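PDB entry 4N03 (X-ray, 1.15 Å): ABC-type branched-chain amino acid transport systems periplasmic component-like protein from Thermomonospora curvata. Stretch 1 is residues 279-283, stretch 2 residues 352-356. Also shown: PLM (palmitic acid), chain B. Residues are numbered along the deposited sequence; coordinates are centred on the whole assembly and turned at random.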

# COMPACT_ATOMS: atom_id res chain seq x y z
N THR A 279 3.10 3.67 8.34
CA THR A 279 2.43 3.77 7.07
C THR A 279 2.47 5.18 6.54
O THR A 279 2.33 6.13 7.32
N ALA A 280 2.62 5.35 5.23
CA ALA A 280 2.54 6.65 4.61
C ALA A 280 1.10 7.15 4.47
O ALA A 280 0.90 8.30 4.13
N GLY A 281 0.11 6.26 4.66
CA GLY A 281 -1.29 6.61 4.47
C GLY A 281 -1.99 7.03 5.75
O GLY A 281 -1.80 6.45 6.80
N ALA A 282 -2.81 8.06 5.62
CA ALA A 282 -3.60 8.50 6.75
C ALA A 282 -4.76 7.50 6.99
O ALA A 282 -5.31 6.96 6.02
N PRO A 283 -5.09 7.26 8.25
CA PRO A 283 -6.26 6.46 8.53
C PRO A 283 -7.57 7.28 8.34
O PRO A 283 -7.54 8.51 8.23
N GLY A 352 -5.65 15.55 -0.87
CA GLY A 352 -6.33 15.85 0.37
C GLY A 352 -6.49 14.70 1.32
O GLY A 352 -7.12 14.88 2.37
N LEU A 353 -5.97 13.53 0.99
CA LEU A 353 -6.13 12.35 1.79
C LEU A 353 -4.96 12.05 2.70
O LEU A 353 -4.94 11.00 3.33
N GLY A 354 -4.00 12.97 2.76
CA GLY A 354 -2.94 12.87 3.77
C GLY A 354 -1.58 12.40 3.28
O GLY A 354 -0.71 12.21 4.13
N THR A 355 -1.38 12.27 1.98
CA THR A 355 -0.08 11.81 1.47
C THR A 355 0.30 12.58 0.20
O THR A 355 0.19 12.08 -0.90
N PRO A 356 0.77 13.81 0.37
CA PRO A 356 1.29 14.53 -0.79
C PRO A 356 2.47 13.77 -1.43
O PRO A 356 3.23 13.09 -0.71

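What holds the two loops together directly? A single hydrogen bond crosses between them, from the hydroxyl of Thr355 to the backbone carbonyl of Ala280, with OG1 of Thr355 2.8 Å from O of Ala280. Thr355 points its CA-to-CB bond toward stretch 1, and its m rotamer (chi1 -48°) brings OG1 within reach of that carbonyl. OG1 of Thr355 also lies 3.7 Å from CA of Gly281.

How does water extend this polar link? Water 1 sits between the loops and accepts a hydrogen bond from N of Ala282 (2.9 Å from the water O). It donates one to O of Leu353 and another to OG1 of Thr355, each 2.7 Å from the water O. The threonine hydroxyl thus donates a hydrogen bond to O of Ala280 and accepts one from the water, tying the bridge to the direct bond.

Where do the nonpolar groups meet? The CA-to-CB bond of Ala282 points toward stretch 2, its CB 3.4 Å from O of Leu353 and 4.2 Å from CA of Gly354. The fit leaves no room for a side chain at Gly354: an ideal CB there would come 2.7 Å from CB of Ala282, and the backbone angles themselves call for glycine. The CA-to-CB bond of Ala280 runs sideways, its CB 4.3 Å from CG2 of Thr355. That of Leu353, an mt rotamer, also runs sideways; its side chain comes no nearer to stretch 1 than 6.2 Å, from its CB to CB of Ala282, so that its contact is made by the backbone O.

How does the palmitic acid meet this junction? Its tail reaches both loops: PLM CG is 3.9 Å from OG1 of Thr355, and PLM CE is 3.8 Å from N of Gly281. An ideal CB on Gly281 would clash with PLM CD at 3.0 Å. Thr279, in the t rotamer, accepts a hydrogen bond at OG1 from N of Gly281 (3.0 Å), and that OG1 lies 3.8 Å from PLM CC.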

# COMPACT_ATOMS: atom_id res chain seq x y z
CB THR A 279 0.95 3.33 7.22
OG1 THR A 279 0.31 3.51 5.96
CG2 THR A 279 0.20 4.09 8.30
CB ALA A 280 3.15 6.61 3.22
CB ALA A 282 -4.19 9.85 6.48
CB PRO A 283 -6.04 6.06 9.98
CG PRO A 283 -5.36 7.24 10.57
CD PRO A 283 -4.48 7.76 9.47
CB LEU A 353 -6.38 11.16 0.87
CG LEU A 353 -7.66 11.24 0.05
CD1 LEU A 353 -7.70 10.07 -0.92
CD2 LEU A 353 -8.92 11.24 0.88
CB THR A 355 -0.13 10.30 1.16
OG1 THR A 355 -0.71 9.55 2.24
CG2 THR A 355 1.25 9.74 0.89
CB PRO A 356 1.79 15.86 -0.18
CG PRO A 356 1.02 16.03 1.07
CD PRO A 356 0.77 14.62 1.59
C1 PLM B . 2.92 -6.53 -0.45
O1 PLM B . 3.58 -5.50 -0.73
O2 PLM B . 2.98 -7.61 -1.08
C2 PLM B . 1.86 -6.43 0.62
C3 PLM B . 0.57 -5.79 -0.05
C4 PLM B . -0.50 -5.42 0.94
C5 PLM B . -1.73 -4.88 0.30
C6 PLM B . -2.87 -4.37 1.20
C7 PLM B . -2.71 -2.88 1.46
C8 PLM B . -3.65 -2.28 2.48
C9 PLM B . -3.70 -0.77 2.51
CA PLM B . -2.69 -0.09 3.46
CB PLM B . -2.67 1.46 3.14
CC PLM B . -1.22 1.96 2.89
CD PLM B . -1.14 3.24 2.08
CE PLM B . 0.26 3.77 1.77
CF PLM B . 0.25 4.61 0.49
CG PLM B . -0.13 6.07 0.69
O HOH W 1 -3.24 8.91 2.84